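Local coordinates for protein Exo-poly-alpha-D-galacturonosidase (Thermotoga maritima, PDB 3JUR) that probably hydrolyses the glycosidic bonds at the ends of polygalacturonate chains, releasing galacturonic acid units, as a hyperthermoactive, tetrameric family 28 glycosidase with a beta-helix fold, at residues E353-I358 with T408-A413; I415-E420 with V429-S434. One frame throughout, in Å; residues are numbered along the deposited sequence.

Overall arrangement
Both contacts lie toward the C-terminal end of the right-handed parallel beta-helix, their centres 8 Å apart, and they come in series along the chain: interaction 1 closes at A413 before interaction 2 opens at I415. Each sets a chain corner at the start of a strand of one face against the other face. Strands 408-411 and 429-431 are parallel neighbours on one face, while strands 357-359 and 415-419 belong to the other, with strand 388-393 between them. The contacts meet directly, T408 O with I430 N at 2.9 Å and I410 O with N432 N at 2.8 Å, both probable hydrogen bonds. M431 also packs on I410, joining them in the interior, and both contacts touch a second subunit of the tetramer.

Interaction 1 (E353-I358 with T408-A413); sequences EEVIRI and TIIEGA
A small, buried apolar contact between V355, I356 and I410 bridges two faces of the right-handed parallel beta-helix characteristic of glycosyl hydrolase family 28. V355 and I356 sit at the corner where the chain bends into strand 357-359, and I410 projects toward them from strand 408-411. No hydrogen bond links the two segments; the interface is hydrocarbon alone and buries 118 Å² in all. I410 supplies both contacts, one from each branch. Its CG2, anti to the backbone N, approaches V355, and the two side chains slide past each other in opposite directions. The longer branch runs on to CD1, which approaches I356 CD1 at 4.4 Å, a looser touch between methyl ends. Neighbours pack around the contact: A389 of the intervening strand 388-393 and M431 both touch I410, while L381 packs on V355 and I356. E354 points away from strand 408-411 and forms salt bridges with R324 and R391. R357 NH2 adds a further salt bridge to E354 OE1, with a weak hydrogen bond at 3.3 Å, so several arginines share this buried carboxylate. The closest approach across the contact is V355 CG2, the branch beside the backbone N, to I410 CG2 at 4.0 Å.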
ATOM      1  N   GLU D 353     -15.746  -3.502  17.084  1.00 21.64           N
ATOM      2  CA  GLU D 353     -16.900  -3.382  16.178  1.00 21.45           C
ATOM      3  C   GLU D 353     -16.625  -2.454  14.995  1.00 21.67           C
ATOM      4  O   GLU D 353     -16.226  -2.925  13.931  1.00 21.38           O
ATOM      5  CB  GLU D 353     -18.168  -2.949  16.935  1.00 21.41           C
ATOM      6  CG  GLU D 353     -18.627  -3.960  17.994  1.00 22.17           C
ATOM      7  CD  GLU D 353     -19.103  -5.285  17.392  1.00 24.29           C
ATOM      8  OE1 GLU D 353     -19.726  -5.269  16.313  1.00 26.01           O
ATOM      9  OE2 GLU D 353     -18.850  -6.344  17.995  1.00 24.20           O
ATOM     10  N   GLU D 354     -16.846  -1.147  15.175  1.00 21.34           N
ATOM     11  CA  GLU D 354     -16.599  -0.176  14.113  1.00 21.38           C
ATOM     12  C   GLU D 354     -15.721   0.940  14.634  1.00 20.98           C
ATOM     13  O   GLU D 354     -15.976   1.465  15.710  1.00 20.92           O
ATOM     14  CB  GLU D 354     -17.906   0.429  13.565  1.00 21.62           C
ATOM     15  CG  GLU D 354     -18.942  -0.570  13.066  1.00 23.00           C
ATOM     16  CD  GLU D 354     -20.016  -0.896  14.103  1.00 24.37           C
ATOM     17  OE1 GLU D 354     -20.178  -0.132  15.085  1.00 25.59           O
ATOM     18  OE2 GLU D 354     -20.714  -1.913  13.919  1.00 23.52           O
ATOM     19  N   VAL D 355     -14.694   1.313  13.875  1.00 20.83           N
ATOM     20  CA  VAL D 355     -13.826   2.401  14.287  1.00 20.50           C
ATOM     21  C   VAL D 355     -14.605   3.715  14.239  1.00 21.11           C
ATOM     22  O   VAL D 355     -14.592   4.492  15.195  1.00 21.32           O
ATOM     23  CB  VAL D 355     -12.540   2.495  13.423  1.00 20.90           C
ATOM     24  CG1 VAL D 355     -11.680   3.678  13.878  1.00 19.44           C
ATOM     25  CG2 VAL D 355     -11.739   1.194  13.475  1.00 18.28           C
ATOM     26  N   ILE D 356     -15.287   3.943  13.118  1.00 21.57           N
ATOM     27  CA  ILE D 356     -16.135   5.115  12.911  1.00 21.91           C
ATOM     28  C   ILE D 356     -17.542   4.636  12.526  1.00 22.26           C
ATOM     29  O   ILE D 356     -17.714   3.915  11.544  1.00 22.16           O
ATOM     30  CB  ILE D 356     -15.558   6.050  11.817  1.00 21.99           C
ATOM     31  CG1 ILE D 356     -14.196   6.620  12.254  1.00 22.41           C
ATOM     32  CG2 ILE D 356     -16.531   7.181  11.494  1.00 22.15           C
ATOM     33  CD1 ILE D 356     -13.335   7.106  11.085  1.00 23.54           C
ATOM     34  N   ARG D 357     -18.533   5.037  13.318  1.00 22.48           N
ATOM     35  CA  ARG D 357     -19.905   4.622  13.118  1.00 23.04           C
ATOM     36  C   ARG D 357     -20.841   5.821  13.085  1.00 22.80           C
ATOM     37  O   ARG D 357     -20.877   6.612  14.026  1.00 23.00           O
ATOM     38  CB  ARG D 357     -20.349   3.662  14.235  1.00 22.84           C
ATOM     39  CG  ARG D 357     -21.801   3.191  14.112  1.00 24.66           C
ATOM     40  CD  ARG D 357     -21.899   2.069  13.110  1.00 26.67           C
ATOM     41  NE  ARG D 357     -23.265   1.626  12.832  1.00 28.41           N
ATOM     42  CZ  ARG D 357     -23.957   0.750  13.557  1.00 29.96           C
ATOM     43  NH1 ARG D 357     -25.185   0.419  13.183  1.00 31.16           N
ATOM     44  NH2 ARG D 357     -23.444   0.210  14.654  1.00 31.34           N
ATOM     45  N   ILE D 358     -21.599   5.948  12.002  1.00 22.57           N
ATOM     46  CA  ILE D 358     -22.681   6.932  11.945  1.00 22.84           C
ATOM     47  C   ILE D 358     -23.947   6.204  11.534  1.00 23.04           C
ATOM     48  O   ILE D 358     -24.002   5.585  10.463  1.00 23.15           O
ATOM     49  CB  ILE D 358     -22.380   8.114  10.993  1.00 22.89           C
ATOM     50  CG1 ILE D 358     -21.045   8.770  11.365  1.00 22.61           C
ATOM     51  CG2 ILE D 358     -23.530   9.149  11.033  1.00 22.54           C
ATOM     52  CD1 ILE D 358     -20.629   9.907  10.443  1.00 22.62           C
ATOM     53  N   THR D 408      -5.172   9.840   7.828  1.00 20.55           N
ATOM     54  CA  THR D 408      -5.647   8.800   8.739  1.00 20.91           C
ATOM     55  C   THR D 408      -5.224   7.407   8.264  1.00 20.81           C
ATOM     56  O   THR D 408      -5.223   7.123   7.061  1.00 20.58           O
ATOM     57  CB  THR D 408      -7.191   8.918   8.925  1.00 20.84           C
ATOM     58  OG1 THR D 408      -7.473  10.062   9.743  1.00 20.66           O
ATOM     59  CG2 THR D 408      -7.809   7.669   9.568  1.00 21.08           C
ATOM     60  N   ILE D 409      -4.848   6.561   9.220  1.00 20.73           N
ATOM     61  CA  ILE D 409      -4.444   5.186   8.961  1.00 20.83           C
ATOM     62  C   ILE D 409      -5.319   4.265   9.801  1.00 21.12           C
ATOM     63  O   ILE D 409      -5.362   4.398  11.025  1.00 20.46           O
ATOM     64  CB  ILE D 409      -2.952   4.937   9.317  1.00 21.07           C
ATOM     65  CG1 ILE D 409      -2.043   5.947   8.603  1.00 22.76           C
ATOM     66  CG2 ILE D 409      -2.535   3.489   8.955  1.00 20.46           C
ATOM     67  CD1 ILE D 409      -0.613   6.004   9.123  1.00 26.22           C
ATOM     68  N   ILE D 410      -6.016   3.338   9.143  1.00 21.49           N
ATOM     69  CA  ILE D 410      -6.787   2.298   9.842  1.00 22.22           C
ATOM     70  C   ILE D 410      -6.369   0.928   9.311  1.00 22.43           C
ATOM     71  O   ILE D 410      -6.457   0.667   8.107  1.00 23.20           O
ATOM     72  CB  ILE D 410      -8.326   2.490   9.706  1.00 22.24           C
ATOM     73  CG1 ILE D 410      -8.748   3.878  10.199  1.00 22.57           C
ATOM     74  CG2 ILE D 410      -9.081   1.385  10.474  1.00 22.27           C
ATOM     75  CD1 ILE D 410     -10.161   4.256   9.842  1.00 24.11           C
ATOM     76  N   GLU D 411      -5.901   0.065  10.205  1.00 22.49           N
ATOM     77  CA  GLU D 411      -5.403  -1.246   9.809  1.00 23.22           C
ATOM     78  C   GLU D 411      -6.122  -2.388  10.507  1.00 23.13           C
ATOM     79  O   GLU D 411      -6.473  -2.284  11.678  1.00 23.30           O
ATOM     80  CB  GLU D 411      -3.898  -1.348  10.085  1.00 23.38           C
ATOM     81  CG  GLU D 411      -3.043  -0.546   9.104  1.00 25.36           C
ATOM     82  CD  GLU D 411      -3.173  -1.046   7.669  1.00 27.65           C
ATOM     83  OE1 GLU D 411      -3.302  -2.283   7.489  1.00 26.82           O
ATOM     84  OE2 GLU D 411      -3.151  -0.210   6.733  1.00 27.51           O
ATOM     85  N   GLY D 412      -6.330  -3.479   9.776  1.00 23.22           N
ATOM     86  CA  GLY D 412      -6.877  -4.706  10.354  1.00 23.25           C
ATOM     87  C   GLY D 412      -8.374  -4.685  10.590  1.00 23.55           C
ATOM     88  O   GLY D 412      -8.879  -5.442  11.414  1.00 24.00           O
ATOM     89  N   ALA D 413      -9.086  -3.809   9.888  1.00 23.64           N
ATOM     90  CA  ALA D 413     -10.539  -3.841   9.894  1.00 23.78           C
ATOM     91  C   ALA D 413     -11.000  -4.782   8.782  1.00 23.90           C
ATOM     92  O   ALA D 413     -10.419  -4.796   7.701  1.00 23.53           O
ATOM     93  CB  ALA D 413     -11.107  -2.453   9.698  1.00 23.93           C
TER

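Interaction 2 (I415-E420 with V429-S434); sequences ISVLLE and VIMNGS
A classic beta bulge at S416 and V417, both facing L447, meets the type I' turn M431-S434 in this contact, which buries 165 Å² in all. The nearest backbones are those of S416 and M431, with CA atoms 6.5 Å apart. M431 reaches inward on a chain bent at chi2 (-147°) and chi3 (148°), and this brings SD against the bulge: SD lies 3.9 Å from S416 CB and 4.2 Å from V417 CG2. The V417 and M431 side chains cross at about a right angle. CG2, the valine branch beside the backbone N, is the one that touches the sulfur. In the parallel beta-helix this places M431 in the interior, where V390 and M426 also pack on it, while L424 touches V417 and the final strand, 444-447, runs antiparallel beside 415-419. The second element is polar. N432 directs its amide toward S416, ND2 standing 3.1 Å from S416 OG, while OD1 accepts a hydrogen bond from the backbone N of A413; that bond holds the amide beside the chain leading into strand 415-419. The turn itself is closed by two backbone bonds, M431 N to S434 O and S434 N to M431 O, each 2.9 Å long. At its tip the G433 N-H is taken by E411 OE2, and S434 OG hydrogen-bonds to R435 N of a third subunit.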
ATOM      1  N   ILE D 415     -14.070  -4.976   7.056  1.00 23.24           N
ATOM      2  CA  ILE D 415     -14.635  -4.149   5.996  1.00 22.80           C
ATOM      3  C   ILE D 415     -14.098  -2.723   6.133  1.00 22.29           C
ATOM      4  O   ILE D 415     -14.119  -2.153   7.226  1.00 22.75           O
ATOM      5  CB  ILE D 415     -16.180  -4.178   6.040  1.00 22.86           C
ATOM      6  CG1 ILE D 415     -16.671  -5.586   5.686  1.00 23.86           C
ATOM      7  CG2 ILE D 415     -16.789  -3.123   5.091  1.00 22.14           C
ATOM      8  CD1 ILE D 415     -18.100  -5.878   6.080  1.00 25.09           C
ATOM      9  N   SER D 416     -13.588  -2.164   5.036  1.00 21.31           N
ATOM     10  CA  SER D 416     -13.097  -0.776   5.041  1.00 21.06           C
ATOM     11  C   SER D 416     -14.233   0.244   5.085  1.00 20.85           C
ATOM     12  O   SER D 416     -14.262   1.108   5.965  1.00 21.09           O
ATOM     13  CB  SER D 416     -12.197  -0.508   3.830  1.00 20.55           C
ATOM     14  OG  SER D 416     -11.061  -1.342   3.877  1.00 21.15           O
ATOM     15  N   VAL D 417     -15.159   0.160   4.130  1.00 20.58           N
ATOM     16  CA  VAL D 417     -16.267   1.115   4.070  1.00 20.75           C
ATOM     17  C   VAL D 417     -17.612   0.409   3.841  1.00 21.02           C
ATOM     18  O   VAL D 417     -17.760  -0.425   2.934  1.00 20.28           O
ATOM     19  CB  VAL D 417     -16.046   2.233   2.992  1.00 21.10           C
ATOM     20  CG1 VAL D 417     -17.236   3.226   2.948  1.00 20.79           C
ATOM     21  CG2 VAL D 417     -14.750   2.997   3.248  1.00 20.47           C
ATOM     22  N   LEU D 418     -18.571   0.728   4.700  1.00 21.07           N
ATOM     23  CA  LEU D 418     -19.971   0.473   4.409  1.00 21.13           C
ATOM     24  C   LEU D 418     -20.629   1.839   4.394  1.00 20.78           C
ATOM     25  O   LEU D 418     -20.623   2.549   5.406  1.00 20.78           O
ATOM     26  CB  LEU D 418     -20.617  -0.463   5.443  1.00 21.28           C
ATOM     27  CG  LEU D 418     -22.090  -0.837   5.209  1.00 22.63           C
ATOM     28  CD1 LEU D 418     -22.455  -2.150   5.876  1.00 24.21           C
ATOM     29  CD2 LEU D 418     -23.011   0.262   5.723  1.00 24.42           C
ATOM     30  N   LEU D 419     -21.152   2.217   3.232  1.00 20.64           N
ATOM     31  CA  LEU D 419     -21.832   3.494   3.064  1.00 20.68           C
ATOM     32  C   LEU D 419     -23.206   3.267   2.460  1.00 20.77           C
ATOM     33  O   LEU D 419     -23.331   2.600   1.436  1.00 20.60           O
ATOM     34  CB  LEU D 419     -21.026   4.443   2.166  1.00 20.32           C
ATOM     35  CG  LEU D 419     -21.630   5.846   1.955  1.00 20.96           C
ATOM     36  CD1 LEU D 419     -21.486   6.714   3.216  1.00 18.25           C
ATOM     37  CD2 LEU D 419     -21.016   6.550   0.742  1.00 20.46           C
ATOM     38  N   GLU D 420     -24.233   3.814   3.102  1.00 21.18           N
ATOM     39  CA  GLU D 420     -25.564   3.836   2.515  1.00 22.07           C
ATOM     40  C   GLU D 420     -26.232   5.170   2.806  1.00 21.87           C
ATOM     41  O   GLU D 420     -26.399   5.557   3.974  1.00 22.18           O
ATOM     42  CB  GLU D 420     -26.428   2.664   3.004  1.00 22.31           C
ATOM     43  CG  GLU D 420     -27.626   2.397   2.073  1.00 25.90           C
ATOM     44  CD  GLU D 420     -28.538   1.259   2.522  1.00 29.44           C
ATOM     45  OE1 GLU D 420     -28.912   1.199   3.718  1.00 31.64           O
ATOM     46  OE2 GLU D 420     -28.904   0.434   1.663  1.00 31.87           O
ATOM     47  N   VAL D 429      -5.405   8.954   3.039  1.00 22.56           N
ATOM     48  CA  VAL D 429      -5.764   7.879   3.983  1.00 22.93           C
ATOM     49  C   VAL D 429      -5.161   6.537   3.583  1.00 23.14           C
ATOM     50  O   VAL D 429      -5.014   6.232   2.397  1.00 23.36           O
ATOM     51  CB  VAL D 429      -7.303   7.679   4.147  1.00 23.03           C
ATOM     52  CG1 VAL D 429      -7.963   8.904   4.766  1.00 22.32           C
ATOM     53  CG2 VAL D 429      -7.945   7.326   2.803  1.00 23.48           C
ATOM     54  N   ILE D 430      -4.805   5.747   4.590  1.00 23.42           N
ATOM     55  CA  ILE D 430      -4.398   4.368   4.388  1.00 23.52           C
ATOM     56  C   ILE D 430      -5.438   3.512   5.102  1.00 23.93           C
ATOM     57  O   ILE D 430      -5.716   3.714   6.288  1.00 23.29           O
ATOM     58  CB  ILE D 430      -2.958   4.093   4.911  1.00 23.61           C
ATOM     59  CG1 ILE D 430      -1.946   5.026   4.224  1.00 23.72           C
ATOM     60  CG2 ILE D 430      -2.582   2.616   4.717  1.00 23.31           C
ATOM     61  CD1 ILE D 430      -0.490   4.923   4.733  1.00 23.40           C
ATOM     62  N   MET D 431      -6.029   2.580   4.364  1.00 24.71           N
ATOM     63  CA  MET D 431      -7.076   1.709   4.892  1.00 26.07           C
ATOM     64  C   MET D 431      -6.752   0.279   4.546  1.00 25.74           C
ATOM     65  O   MET D 431      -6.763  -0.077   3.372  1.00 25.49           O
ATOM     66  CB  MET D 431      -8.433   2.062   4.282  1.00 26.68           C
ATOM     67  CG  MET D 431      -9.088   3.255   4.893  1.00 30.74           C
ATOM     68  SD  MET D 431     -10.884   3.049   4.887  1.00 38.12           S
ATOM     69  CE  MET D 431     -11.224   3.954   6.377  1.00 37.63           C
ATOM     70  N   ASN D 432      -6.469  -0.534   5.564  1.00 26.07           N
ATOM     71  CA  ASN D 432      -6.037  -1.927   5.378  1.00 26.88           C
ATOM     72  C   ASN D 432      -5.073  -2.088   4.195  1.00 27.05           C
ATOM     73  O   ASN D 432      -5.288  -2.922   3.313  1.00 26.90           O
ATOM     74  CB  ASN D 432      -7.246  -2.874   5.223  1.00 27.18           C
ATOM     75  CG  ASN D 432      -8.255  -2.739   6.363  1.00 29.13           C
ATOM     76  OD1 ASN D 432      -7.898  -2.480   7.516  1.00 30.53           O
ATOM     77  ND2 ASN D 432      -9.530  -2.889   6.031  1.00 31.98           N
ATOM     78  N   GLY D 433      -4.027  -1.262   4.167  1.00 26.88           N
ATOM     79  CA  GLY D 433      -2.992  -1.384   3.142  1.00 27.06           C
ATOM     80  C   GLY D 433      -3.200  -0.607   1.853  1.00 26.94           C
ATOM     81  O   GLY D 433      -2.252  -0.427   1.087  1.00 27.18           O
ATOM     82  N   SER D 434      -4.427  -0.149   1.611  1.00 26.46           N
ATOM     83  CA  SER D 434      -4.738   0.645   0.423  1.00 26.25           C
ATOM     84  C   SER D 434      -4.539   2.127   0.709  1.00 25.89           C
ATOM     85  O   SER D 434      -5.109   2.663   1.655  1.00 25.71           O
ATOM     86  CB  SER D 434      -6.181   0.399  -0.041  1.00 26.13           C
ATOM     87  OG  SER D 434      -6.292  -0.795  -0.792  1.00 26.17           O
TER